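Local coordinates for spore coat polysaccharide biosynthesis protein SpsE (Bacillus subtilis, PDB 1VLI) that takes part in making the spore coat polysaccharide, probably as an enzyme of the N-acylneuraminate-9-phosphate synthase kind, at residues Phe63-Ala68 against Val115-Thr120; Ala137-Ser142 against Ile162-Gly167; Val29-Glu34 against Asp274-Thr279; Glu218-Phe223 against Gly241-Glu246. All coordinates share one frame; numbering follows the deposited sequence.

Contact 1 of 4, residues Phe63-Ala68 against Val115-Thr120; sequences FQMFQA and VIFLST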
loop_
_atom_site.group_PDB
_atom_site.type_symbol
_atom_site.label_atom_id
_atom_site.label_comp_id
_atom_site.label_asym_id
_atom_site.label_seq_id
_atom_site.Cartn_x
_atom_site.Cartn_y
_atom_site.Cartn_z
ATOM N N PHE A 63 7.305 4.476 -7.376
ATOM C CA PHE A 63 8.539 4.735 -6.609
ATOM C C PHE A 63 8.255 4.989 -5.129
ATOM O O PHE A 63 7.240 5.601 -4.776
ATOM C CB PHE A 63 9.284 5.960 -7.169
ATOM C CG PHE A 63 9.967 5.697 -8.497
ATOM C CD1 PHE A 63 11.265 5.180 -8.541
ATOM C CD2 PHE A 63 9.308 5.940 -9.693
ATOM C CE1 PHE A 63 11.884 4.899 -9.740
ATOM C CE2 PHE A 63 9.933 5.661 -10.922
ATOM C CZ PHE A 63 11.220 5.134 -10.938
ATOM N N GLN A 64 9.150 4.525 -4.258
ATOM C CA GLN A 64 9.108 4.908 -2.843
ATOM C C GLN A 64 9.608 6.334 -2.653
ATOM O O GLN A 64 10.719 6.678 -3.082
ATOM C CB GLN A 64 9.972 3.984 -2.011
ATOM C CG GLN A 64 9.548 3.877 -0.553
ATOM C CD GLN A 64 10.459 2.945 0.242
ATOM O OE1 GLN A 64 11.164 3.386 1.140
ATOM N NE2 GLN A 64 10.449 1.666 -0.100
HETATM N N MSE A 65 8.791 7.165 -2.019
HETATM C CA MSE A 65 9.201 8.532 -1.744
HETATM C C MSE A 65 9.633 8.767 -0.314
HETATM O O MSE A 65 10.490 9.602 -0.063
HETATM C CB MSE A 65 8.113 9.512 -2.126
HETATM C CG MSE A 65 8.071 9.748 -3.620
HETATM SE SE MSE A 65 6.803 11.164 -4.086
HETATM C CE MSE A 65 7.518 12.582 -3.007
ATOM N N PHE A 66 9.063 8.020 0.623
ATOM C CA PHE A 66 9.308 8.287 2.025
ATOM C C PHE A 66 10.059 7.149 2.720
ATOM O O PHE A 66 9.869 5.975 2.385
ATOM C CB PHE A 66 7.993 8.654 2.706
ATOM C CG PHE A 66 7.210 9.675 1.935
ATOM C CD1 PHE A 66 7.494 11.036 2.060
ATOM C CD2 PHE A 66 6.234 9.281 1.026
ATOM C CE1 PHE A 66 6.796 11.971 1.318
ATOM C CE2 PHE A 66 5.533 10.221 0.272
ATOM C CZ PHE A 66 5.811 11.559 0.418
ATOM N N GLN A 67 10.937 7.523 3.661
ATOM C CA GLN A 67 11.762 6.569 4.419
ATOM C C GLN A 67 10.959 5.837 5.475
ATOM O O GLN A 67 10.001 6.402 6.007
ATOM C CB GLN A 67 12.922 7.288 5.078
ATOM C CG GLN A 67 14.095 7.474 4.150
ATOM C CD GLN A 67 15.238 8.204 4.822
ATOM O OE1 GLN A 67 15.269 8.325 6.057
ATOM N NE2 GLN A 67 16.179 8.699 4.020
ATOM N N ALA A 68 11.367 4.601 5.788
ATOM C CA ALA A 68 10.589 3.722 6.672
ATOM C C ALA A 68 10.603 4.128 8.164
ATOM O O ALA A 68 9.645 3.853 8.903
ATOM C CB ALA A 68 11.019 2.259 6.500
ATOM N N VAL A 115 3.522 7.138 -18.920
ATOM C CA VAL A 115 3.225 6.286 -17.790
ATOM C C VAL A 115 2.838 7.158 -16.592
ATOM O O VAL A 115 3.220 8.347 -16.491
ATOM C CB VAL A 115 4.346 5.238 -17.485
ATOM C CG1 VAL A 115 4.726 4.482 -18.730
ATOM C CG2 VAL A 115 5.564 5.886 -16.921
ATOM N N ILE A 116 2.050 6.559 -15.708
ATOM C CA ILE A 116 1.482 7.276 -14.595
ATOM C C ILE A 116 2.346 6.997 -13.382
ATOM O O ILE A 116 2.453 5.840 -12.922
ATOM C CB ILE A 116 0.026 6.807 -14.337
ATOM C CG1 ILE A 116 -0.883 7.119 -15.546
ATOM C CG2 ILE A 116 -0.520 7.405 -13.026
ATOM C CD1 ILE A 116 -2.235 6.368 -15.502
ATOM N N PHE A 117 2.933 8.066 -12.857
ATOM C CA PHE A 117 3.715 8.022 -11.649
ATOM C C PHE A 117 2.807 7.847 -10.454
ATOM O O PHE A 117 1.805 8.562 -10.307
ATOM C CB PHE A 117 4.503 9.320 -11.492
ATOM C CG PHE A 117 5.303 9.398 -10.210
ATOM C CD1 PHE A 117 6.622 8.925 -10.161
ATOM C CD2 PHE A 117 4.741 9.930 -9.047
ATOM C CE1 PHE A 117 7.361 8.990 -8.962
ATOM C CE2 PHE A 117 5.470 9.986 -7.852
ATOM C CZ PHE A 117 6.780 9.524 -7.815
ATOM N N LEU A 118 3.175 6.886 -9.606
ATOM C CA LEU A 118 2.486 6.642 -8.340
ATOM C C LEU A 118 3.460 6.456 -7.196
ATOM O O LEU A 118 4.561 5.935 -7.373
ATOM C CB LEU A 118 1.609 5.397 -8.436
ATOM C CG LEU A 118 0.425 5.430 -9.395
ATOM C CD1 LEU A 118 -0.134 4.048 -9.401
ATOM C CD2 LEU A 118 -0.626 6.422 -8.955
ATOM N N SER A 119 3.044 6.873 -6.010
ATOM C CA SER A 119 3.794 6.554 -4.803
ATOM C C SER A 119 2.852 6.193 -3.637
ATOM O O SER A 119 1.623 6.227 -3.770
ATOM C CB SER A 119 4.682 7.736 -4.432
ATOM O OG SER A 119 5.772 7.295 -3.670
ATOM N N THR A 120 3.455 5.933 -2.483
ATOM C CA THR A 120 2.758 5.501 -1.271
ATOM C C THR A 120 2.886 6.533 -0.167
ATOM O O THR A 120 3.978 7.082 0.053
ATOM C CB THR A 120 3.407 4.192 -0.782
ATOM O OG1 THR A 120 3.411 3.274 -1.868
ATOM C CG2 THR A 120 2.574 3.507 0.264
HETATM O O HOH W 1 6.035 3.254 -2.924
HETATM O O HOH W 2 6.743 6.016 -0.261
#
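Phe63 and Leu118 connect two neighbouring parallel strands of the TIM barrel, 60-63 and 116-118, through a backbone hydrogen bond of 3.1 Å from Phe63 N to Leu118 O. Just beyond it, Ser119 OG donates to Phe63 O; the modelled 2.5 Å is very short and its exact value doubtful, but a small hydroxyl suits this buried position, because it can take up a carbonyl where the two chains run on past their pairing. Beside the hydroxyl lies Met65, a selenomethionine here, with CG 3.4 Å from Ser119 OG. Met65 SE lies at the edge of the Phe117 ring, 4.1 Å from Phe117 CZ, a Met-aromatic contact. Phe117 CG lies anti to the backbone N (chi1 177°), which starts the side chain toward Met65 and Phe63. The same ring meets Phe63, the two side chains crossing at about a right angle with Phe63 CD2 3.7 Å from Phe117 CE1. Farther along, Phe66 turns its edge to Thr120 O while Met65 CB lies over one face of the Phe66 ring, toward the rim. Helix 103-112 backs Phe117 through Leu107 and Cys110, and helix 124-131 backs Met65 and Phe66 through Leu130 and Leu129. Where the chains diverge, two waters span them: one joins Phe63 O to Thr120 OG1, and the other accepts from Met65 N at 2.9 Å and donates to Thr120 O at 3.0 Å.

Contact 2 of 4, residues Ala137-Ser142 against Ile162-Gly167; sequences AFKIAS and IFSTAG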
loop_
_atom_site.group_PDB
_atom_site.type_symbol
_atom_site.label_atom_id
_atom_site.label_comp_id
_atom_site.label_asym_id
_atom_site.label_seq_id
_atom_site.Cartn_x
_atom_site.Cartn_y
_atom_site.Cartn_z
ATOM N N ALA A 137 -3.480 9.115 -7.728
ATOM C CA ALA A 137 -4.046 8.143 -6.797
ATOM C C ALA A 137 -3.090 8.112 -5.659
ATOM O O ALA A 137 -1.912 8.510 -5.816
ATOM C CB ALA A 137 -4.163 6.754 -7.420
ATOM N N PHE A 138 -3.620 7.693 -4.513
ATOM C CA PHE A 138 -2.852 7.478 -3.311
ATOM C C PHE A 138 -2.846 5.973 -3.087
ATOM O O PHE A 138 -3.867 5.320 -3.225
ATOM C CB PHE A 138 -3.503 8.182 -2.130
ATOM C CG PHE A 138 -3.427 9.682 -2.194
ATOM C CD1 PHE A 138 -2.272 10.361 -1.785
ATOM C CD2 PHE A 138 -4.519 10.428 -2.639
ATOM C CE1 PHE A 138 -2.200 11.770 -1.833
ATOM C CE2 PHE A 138 -4.457 11.845 -2.689
ATOM C CZ PHE A 138 -3.293 12.515 -2.300
ATOM N N LYS A 139 -1.665 5.447 -2.799
ATOM C CA LYS A 139 -1.441 4.064 -2.531
ATOM C C LYS A 139 -1.179 3.957 -1.018
ATOM O O LYS A 139 -0.494 4.773 -0.450
ATOM C CB LYS A 139 -0.298 3.515 -3.411
ATOM C CG LYS A 139 0.118 2.053 -3.066
ATOM C CD LYS A 139 -0.752 1.002 -3.755
ATOM C CE LYS A 139 -0.471 -0.414 -3.253
ATOM N NZ LYS A 139 -1.046 -0.681 -1.884
ATOM N N ILE A 140 -1.796 2.986 -0.361
ATOM C CA ILE A 140 -1.626 2.777 1.078
ATOM C C ILE A 140 -1.101 1.343 1.247
ATOM O O ILE A 140 -1.621 0.443 0.631
ATOM C CB ILE A 140 -2.981 2.922 1.797
ATOM C CG1 ILE A 140 -3.679 4.263 1.463
ATOM C CG2 ILE A 140 -2.839 2.625 3.310
ATOM C CD1 ILE A 140 -3.089 5.469 2.109
ATOM N N ALA A 141 -0.049 1.163 2.037
ATOM C CA ALA A 141 0.540 -0.144 2.291
ATOM C C ALA A 141 -0.355 -0.951 3.249
ATOM O O ALA A 141 -1.205 -0.377 3.974
ATOM C CB ALA A 141 1.960 0.032 2.940
ATOM N N SER A 142 -0.087 -2.257 3.307
ATOM C CA SER A 142 -0.855 -3.179 4.139
ATOM C C SER A 142 -0.876 -2.789 5.612
ATOM O O SER A 142 -1.931 -2.859 6.248
ATOM C CB SER A 142 -0.326 -4.613 3.998
ATOM O OG SER A 142 -0.479 -5.085 2.667
ATOM N N ILE A 162 -5.893 3.316 -3.410
ATOM C CA ILE A 162 -5.580 1.894 -3.575
ATOM C C ILE A 162 -5.038 1.401 -2.268
ATOM O O ILE A 162 -4.023 1.938 -1.800
ATOM C CB ILE A 162 -4.510 1.692 -4.645
ATOM C CG1 ILE A 162 -4.900 2.400 -5.942
ATOM C CG2 ILE A 162 -4.269 0.198 -4.892
ATOM C CD1 ILE A 162 -3.761 2.481 -6.934
ATOM N N PHE A 163 -5.701 0.424 -1.646
ATOM C CA PHE A 163 -5.145 -0.079 -0.388
ATOM C C PHE A 163 -4.867 -1.575 -0.398
ATOM O O PHE A 163 -5.557 -2.339 -1.057
ATOM C CB PHE A 163 -5.885 0.437 0.846
ATOM C CG PHE A 163 -7.236 -0.182 1.077
ATOM C CD1 PHE A 163 -7.365 -1.415 1.769
ATOM C CD2 PHE A 163 -8.390 0.485 0.676
ATOM C CE1 PHE A 163 -8.598 -1.940 2.042
ATOM C CE2 PHE A 163 -9.654 -0.066 0.930
ATOM C CZ PHE A 163 -9.759 -1.271 1.630
ATOM N N SER A 164 -3.798 -1.967 0.280
ATOM C CA SER A 164 -3.348 -3.322 0.247
ATOM C C SER A 164 -3.826 -4.058 1.493
ATOM O O SER A 164 -4.191 -3.442 2.490
ATOM C CB SER A 164 -1.840 -3.322 0.122
ATOM O OG SER A 164 -1.476 -3.297 -1.255
ATOM N N THR A 165 -3.834 -5.373 1.448
ATOM C CA THR A 165 -4.454 -6.128 2.535
ATOM C C THR A 165 -3.655 -7.323 3.058
ATOM O O THR A 165 -4.262 -8.317 3.502
ATOM C CB THR A 165 -5.841 -6.625 2.084
ATOM O OG1 THR A 165 -5.682 -7.524 0.984
ATOM C CG2 THR A 165 -6.704 -5.475 1.517
ATOM N N ALA A 166 -2.321 -7.259 3.023
ATOM C CA ALA A 166 -1.527 -8.389 3.518
ATOM C C ALA A 166 -1.836 -8.636 4.977
ATOM O O ALA A 166 -1.831 -7.698 5.795
ATOM C CB ALA A 166 -0.050 -8.162 3.346
ATOM N N GLY A 167 -2.119 -9.894 5.304
ATOM C CA GLY A 167 -2.364 -10.295 6.699
ATOM C C GLY A 167 -3.665 -9.819 7.342
ATOM O O GLY A 167 -3.835 -9.958 8.556
HETATM O O HOH W 3 -3.925 -0.636 3.372
#
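Lys139 pairs with Ile162 and Ile140 with Phe163 in parallel register, strands 138-140 and 162-164 running only 11° apart and linked by hydrogen bonds from Ile162 N to Phe138 O, Ile140 N to Ile162 O and Ser164 N to Ile140 O. The last of these, at 3.3 Å, is the longest, and its acceptor is shared: Lys139 NZ also donates to Ile140 O, at 2.8 Å, from well above the carbonyl plane and from the face opposite to Ser164 N. The ammonium reaches back to its own strand because the chain bends at chi2 (85°), which turns CD, and again at chi4 (75°), which turns NZ. From there NZ gives a second bond, 2.7 Å to Ser164 OG, so a buried polar end has partners on both strands. Its methylenes cross Ile162 at about a right angle, CD lying 3.8 Å from Ile162 CG2; a long chain with an apolar stem and a polar tip suits such a place. Past the strand ends, Ser142 OG accepts from Ala166 N at 2.9 Å, and a water donates to both Ala141 O and Ser164 O, holding together loops at the C-terminal end of the barrel. On the face carrying Ile140 and Phe163 the contact is apolar, Ile140 CB meeting Phe163 CB at 3.9 Å. There Ile140 packs on Leu151 of helix 148-155, the connecting helix of this beta-alpha-beta unit, and Phe163 on Ala176 and Ile180 of helix 170-181; on the opposite face, that of Lys139, Ile162 touches Met191 of the next strand, 188-193.

Contact 3 of 4, residues Val29-Glu34 against Asp274-Thr279; sequences VFIIAE and DGIRKT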
loop_
_atom_site.group_PDB
_atom_site.type_symbol
_atom_site.label_atom_id
_atom_site.label_comp_id
_atom_site.label_asym_id
_atom_site.label_seq_id
_atom_site.Cartn_x
_atom_site.Cartn_y
_atom_site.Cartn_z
ATOM N N VAL A 29 -7.090 -4.266 -17.587
ATOM C CA VAL A 29 -6.375 -4.392 -16.320
ATOM C C VAL A 29 -5.361 -3.254 -16.194
ATOM O O VAL A 29 -4.668 -2.934 -17.153
ATOM C CB VAL A 29 -5.712 -5.789 -16.163
ATOM C CG1 VAL A 29 -4.921 -5.888 -14.825
ATOM C CG2 VAL A 29 -6.798 -6.889 -16.179
ATOM N N PHE A 30 -5.309 -2.625 -15.020
ATOM C CA PHE A 30 -4.387 -1.508 -14.768
ATOM C C PHE A 30 -3.109 -2.074 -14.151
ATOM O O PHE A 30 -3.137 -2.657 -13.030
ATOM C CB PHE A 30 -5.045 -0.479 -13.841
ATOM C CG PHE A 30 -4.266 0.800 -13.697
ATOM C CD1 PHE A 30 -4.397 1.834 -14.617
ATOM C CD2 PHE A 30 -3.412 0.970 -12.616
ATOM C CE1 PHE A 30 -3.637 3.033 -14.474
ATOM C CE2 PHE A 30 -2.690 2.124 -12.442
ATOM C CZ PHE A 30 -2.789 3.175 -13.398
ATOM N N ILE A 31 -2.002 -1.919 -14.889
ATOM C CA ILE A 31 -0.714 -2.534 -14.512
ATOM C C ILE A 31 0.265 -1.560 -13.915
ATOM O O ILE A 31 0.652 -0.549 -14.553
ATOM C CB ILE A 31 -0.051 -3.295 -15.697
ATOM C CG1 ILE A 31 -1.027 -4.258 -16.334
ATOM C CG2 ILE A 31 1.212 -4.029 -15.231
ATOM C CD1 ILE A 31 -0.588 -4.838 -17.641
ATOM N N ILE A 32 0.685 -1.878 -12.691
ATOM C CA ILE A 32 1.605 -1.030 -11.922
ATOM C C ILE A 32 2.967 -1.706 -11.845
ATOM O O ILE A 32 3.108 -2.769 -11.221
ATOM C CB ILE A 32 1.058 -0.824 -10.549
ATOM C CG1 ILE A 32 -0.374 -0.287 -10.607
ATOM C CG2 ILE A 32 1.904 0.105 -9.706
ATOM C CD1 ILE A 32 -1.119 -0.418 -9.229
ATOM N N ALA A 33 3.971 -1.109 -12.502
ATOM C CA ALA A 33 5.332 -1.591 -12.318
ATOM C C ALA A 33 5.938 -0.921 -11.092
ATOM O O ALA A 33 6.002 0.306 -11.018
ATOM C CB ALA A 33 6.148 -1.341 -13.536
ATOM N N GLU A 34 6.378 -1.728 -10.132
ATOM C CA GLU A 34 6.811 -1.246 -8.826
ATOM C C GLU A 34 8.356 -1.221 -8.778
ATOM O O GLU A 34 9.030 -2.264 -8.678
ATOM C CB GLU A 34 6.096 -2.075 -7.718
ATOM C CG GLU A 34 6.818 -2.408 -6.413
ATOM C CD GLU A 34 6.816 -1.283 -5.398
ATOM O OE1 GLU A 34 7.071 -0.107 -5.763
ATOM O OE2 GLU A 34 6.588 -1.595 -4.212
ATOM N N ASP A 274 2.389 -8.892 -21.653
ATOM C CA ASP A 274 1.877 -9.643 -22.779
ATOM C C ASP A 274 1.019 -10.837 -22.292
ATOM O O ASP A 274 -0.049 -11.118 -22.843
ATOM C CB ASP A 274 3.024 -10.116 -23.689
ATOM C CG ASP A 274 3.785 -8.950 -24.380
ATOM O OD1 ASP A 274 3.303 -7.789 -24.379
ATOM O OD2 ASP A 274 4.890 -9.118 -24.967
ATOM N N GLY A 275 1.485 -11.538 -21.267
ATOM C CA GLY A 275 0.653 -12.555 -20.619
ATOM C C GLY A 275 -0.729 -12.034 -20.213
ATOM O O GLY A 275 -1.756 -12.605 -20.609
ATOM N N ILE A 276 -0.746 -10.945 -19.435
ATOM C CA ILE A 276 -1.995 -10.326 -18.957
ATOM C C ILE A 276 -2.913 -9.938 -20.115
ATOM O O ILE A 276 -4.118 -10.193 -20.062
ATOM C CB ILE A 276 -1.703 -9.079 -18.067
ATOM C CG1 ILE A 276 -1.279 -9.502 -16.670
ATOM C CG2 ILE A 276 -2.933 -8.183 -17.941
ATOM C CD1 ILE A 276 -0.286 -8.550 -16.032
ATOM N N ARG A 277 -2.341 -9.328 -21.147
ATOM C CA ARG A 277 -3.130 -8.740 -22.203
ATOM C C ARG A 277 -3.727 -9.808 -23.092
ATOM O O ARG A 277 -4.804 -9.620 -23.655
ATOM C CB ARG A 277 -2.268 -7.768 -23.017
ATOM C CG ARG A 277 -1.884 -6.495 -22.242
ATOM C CD ARG A 277 -3.029 -5.508 -22.036
ATOM N NE ARG A 277 -2.593 -4.323 -21.289
ATOM C CZ ARG A 277 -3.125 -3.905 -20.143
ATOM N NH1 ARG A 277 -4.145 -4.561 -19.580
ATOM N NH2 ARG A 277 -2.646 -2.824 -19.555
ATOM N N LYS A 278 -3.016 -10.926 -23.216
ATOM C CA LYS A 278 -3.473 -12.070 -23.988
ATOM C C LYS A 278 -4.606 -12.740 -23.236
ATOM O O LYS A 278 -5.635 -13.079 -23.837
ATOM C CB LYS A 278 -2.319 -13.055 -24.215
ATOM C CG LYS A 278 -2.722 -14.434 -24.768
ATOM C CD LYS A 278 -1.505 -15.349 -24.731
ATOM C CE LYS A 278 -1.476 -16.227 -25.947
ATOM N NZ LYS A 278 -0.942 -15.396 -27.077
ATOM N N THR A 279 -4.405 -12.931 -21.932
ATOM C CA THR A 279 -5.394 -13.529 -21.066
ATOM C C THR A 279 -6.672 -12.714 -21.137
ATOM O O THR A 279 -7.763 -13.285 -21.087
ATOM C CB THR A 279 -4.876 -13.549 -19.628
ATOM O OG1 THR A 279 -3.714 -14.380 -19.569
ATOM C CG2 THR A 279 -5.872 -14.225 -18.666
#
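Arg277 and Ile31 reach toward each other tip to tip, and the guanidinium is turned so that Ile31 CD1 lies over one of its faces, 3.5 Å from NH2 and offset toward the rim. The plane of the same group is directed at the backbone: NH1 and NH2 approach end-on and both donate to Val29 O, at 3.0 Å and 3.1 Å, with the oxygen in the guanidinium plane. NH1 uses a lone pair in the carbonyl plane, whereas NH2 comes in nearly along the C=O axis. A bend at chi2 (-73°) turns CD of Arg277, after which the chain runs straight to NE. Two acids hold the group further: Glu280 forms a salt bridge with NH1 and Asp59 with NH2, so both terminal nitrogens have a carboxylate partner, which would be expected to stabilise the positive charge. Beside it, Ile276 supplies the apolar half of the contact. Its CG2 meets Val29 CB and its CD1 meets Ile31 CD1, each at 4.1 Å, branched side chains that pack closely between strand and helix. Val29 and Ile31, two residues apart, both direct their CB toward the helix, as alternate residues of an extended chain can. This is the outer layer of a TIM barrel: helix 266-285, which follows the last barrel strand, 244-248, packs on the first barrel strand, 30-36, the neighbour of 244-248 in the closed sheet.

Contact 4 of 4, residues Glu218-Phe223 against Gly241-Glu246; sequences EAVIGF and GAKLIE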
loop_
_atom_site.group_PDB
_atom_site.type_symbol
_atom_site.label_atom_id
_atom_site.label_comp_id
_atom_site.label_asym_id
_atom_site.label_seq_id
_atom_site.Cartn_x
_atom_site.Cartn_y
_atom_site.Cartn_z
ATOM N N GLU A 218 -18.851 -2.620 -4.880
ATOM C CA GLU A 218 -18.544 -1.276 -5.401
ATOM C C GLU A 218 -17.048 -0.928 -5.388
ATOM O O GLU A 218 -16.658 0.168 -5.801
ATOM C CB GLU A 218 -19.329 -0.200 -4.646
ATOM C CG GLU A 218 -20.763 -0.011 -5.122
ATOM C CD GLU A 218 -21.558 0.850 -4.158
ATOM O OE1 GLU A 218 -21.484 2.106 -4.260
ATOM O OE2 GLU A 218 -22.239 0.267 -3.274
ATOM N N ALA A 219 -16.216 -1.831 -4.870
ATOM C CA ALA A 219 -14.773 -1.647 -4.902
ATOM C C ALA A 219 -14.282 -2.345 -6.160
ATOM O O ALA A 219 -14.982 -3.241 -6.685
ATOM C CB ALA A 219 -14.143 -2.237 -3.686
ATOM N N VAL A 220 -13.128 -1.890 -6.678
ATOM C CA VAL A 220 -12.396 -2.590 -7.727
ATOM C C VAL A 220 -11.307 -3.385 -7.037
ATOM O O VAL A 220 -10.593 -2.831 -6.211
ATOM C CB VAL A 220 -11.696 -1.614 -8.735
ATOM C CG1 VAL A 220 -11.087 -2.425 -9.863
ATOM C CG2 VAL A 220 -12.678 -0.583 -9.272
ATOM N N ILE A 221 -11.137 -4.650 -7.402
ATOM C CA ILE A 221 -10.205 -5.552 -6.692
ATOM C C ILE A 221 -8.974 -5.861 -7.545
ATOM O O ILE A 221 -9.107 -6.236 -8.709
ATOM C CB ILE A 221 -10.921 -6.898 -6.290
ATOM C CG1 ILE A 221 -12.194 -6.644 -5.474
ATOM C CG2 ILE A 221 -10.011 -7.799 -5.440
ATOM C CD1 ILE A 221 -11.945 -6.309 -4.070
ATOM N N GLY A 222 -7.781 -5.710 -6.965
ATOM C CA GLY A 222 -6.546 -6.166 -7.622
ATOM C C GLY A 222 -5.717 -7.197 -6.871
ATOM O O GLY A 222 -6.197 -7.878 -5.904
ATOM N N PHE A 223 -4.483 -7.341 -7.335
ATOM C CA PHE A 223 -3.503 -8.265 -6.764
ATOM C C PHE A 223 -2.094 -7.672 -6.851
ATOM O O PHE A 223 -1.607 -7.429 -7.953
ATOM C CB PHE A 223 -3.553 -9.561 -7.567
ATOM C CG PHE A 223 -2.587 -10.626 -7.113
ATOM C CD1 PHE A 223 -2.581 -11.075 -5.792
ATOM C CD2 PHE A 223 -1.745 -11.250 -8.038
ATOM C CE1 PHE A 223 -1.711 -12.094 -5.365
ATOM C CE2 PHE A 223 -0.858 -12.270 -7.631
ATOM C CZ PHE A 223 -0.850 -12.705 -6.291
ATOM N N GLY A 241 -10.573 -12.407 -12.197
ATOM C CA GLY A 241 -11.288 -11.144 -12.138
ATOM C C GLY A 241 -10.513 -9.929 -11.638
ATOM O O GLY A 241 -11.092 -8.845 -11.516
ATOM N N ALA A 242 -9.231 -10.084 -11.293
ATOM C CA ALA A 242 -8.417 -8.942 -10.776
ATOM C C ALA A 242 -8.395 -7.813 -11.815
ATOM O O ALA A 242 -8.301 -8.087 -12.989
ATOM C CB ALA A 242 -6.975 -9.398 -10.484
ATOM N N LYS A 243 -8.495 -6.560 -11.402
ATOM C CA LYS A 243 -8.500 -5.450 -12.387
ATOM C C LYS A 243 -7.272 -4.506 -12.313
ATOM O O LYS A 243 -7.153 -3.551 -13.102
ATOM C CB LYS A 243 -9.810 -4.656 -12.288
ATOM C CG LYS A 243 -11.083 -5.498 -12.409
ATOM C CD LYS A 243 -11.177 -6.176 -13.774
ATOM C CE LYS A 243 -11.299 -5.177 -14.923
ATOM N NZ LYS A 243 -11.652 -5.862 -16.218
ATOM N N LEU A 244 -6.404 -4.774 -11.336
ATOM C CA LEU A 244 -5.075 -4.211 -11.252
ATOM C C LEU A 244 -4.116 -5.288 -10.797
ATOM O O LEU A 244 -4.498 -6.229 -10.046
ATOM C CB LEU A 244 -4.988 -3.061 -10.259
ATOM C CG LEU A 244 -6.095 -2.035 -10.001
ATOM C CD1 LEU A 244 -7.235 -2.704 -9.198
ATOM C CD2 LEU A 244 -5.462 -0.986 -9.173
ATOM N N ILE A 245 -2.874 -5.156 -11.277
ATOM C CA ILE A 245 -1.762 -6.051 -10.939
ATOM C C ILE A 245 -0.591 -5.172 -10.611
ATOM O O ILE A 245 -0.278 -4.250 -11.373
ATOM C CB ILE A 245 -1.370 -6.983 -12.128
ATOM C CG1 ILE A 245 -2.517 -7.879 -12.587
ATOM C CG2 ILE A 245 -0.128 -7.843 -11.812
ATOM C CD1 ILE A 245 -3.077 -8.912 -11.456
ATOM N N GLU A 246 0.066 -5.463 -9.497
ATOM C CA GLU A 246 1.302 -4.788 -9.130
ATOM C C GLU A 246 2.415 -5.856 -9.079
ATOM O O GLU A 246 2.225 -6.938 -8.483
ATOM C CB GLU A 246 1.113 -4.124 -7.775
ATOM C CG GLU A 246 2.148 -3.090 -7.372
ATOM C CD GLU A 246 1.917 -2.570 -5.953
ATOM O OE1 GLU A 246 0.851 -2.869 -5.345
ATOM O OE2 GLU A 246 2.811 -1.864 -5.432
#
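Ile221 O receives Lys243 N in a 2.8 Å hydrogen bond, and Ala242 CA adds a CA-H...O contact to the same oxygen. Two further backbone bonds carry the parallel pairing onward, Phe223 N to Leu244 O at 2.9 Å and Glu246 N to Phe223 O at 3.0 Å. Leu244 O, which accepts from Phe223 N, also comes within 3.2 Å of Gly222 CA; the glycine suits the spot because a CB would be directed into that oxygen. Val220 crosses both Lys243 and Leu244 at about a right angle, its CG1 lying 3.5 Å from Lys243 CB and 3.9 Å from Leu244 CD1. The lysine thus lends its apolar stem to the contact, while NZ goes on to Ala27 O. On the face of Phe223 and Ile245, Ile245 CD1 sits at the edge of the Phe223 ring and 4.0 Å from Phe223 CB. Glu246, whose side chain is about 5 Å from the bound zinc ion at its nearest atom, has OE1 hydrogen-bonded to Ser224 OG and OE2 in a salt bridge with Lys62; of the zinc ligands, His226 lies just beyond strand 220-225 and His248 at the end of strand 244-248. Gly241, with its positive phi (106°), is the C-prime residue of the Schellman motif that ends helix 232-239, the link of this beta-alpha-beta unit. That helix covers Phe223 through Ala233 and Ala237, helix 208-215 packs on Ile221 and Phe223, and strand 188-193 meets Leu244 through Met191.

How the contacts relate
All four contacts are buried and belong to one eight-stranded barrel. Contacts 1, 2 and 4 join neighbouring parallel strands by backbone bonds, whereas contact 3 sets a helix of the outer layer against a strand and relies on a partly exposed arginine. Contacts 3 and 4 adjoin through strands 30-36 and 244-248, where Phe30 N and Lys243 O, 2.8 Å apart, probably form a hydrogen bond. Contacts 1 and 2 meet where Thr120 CG2 packs on Lys139 O. Inside the barrel Lys139 CE of contact 2 comes 3.5 Å from Glu246 OE1 of contact 4: polar chemistry gathers there, and water appears in contacts 1 and 2, while helix-facing packing in contacts 2 and 4 is mainly apolar, unlike contact 3 with its arginine.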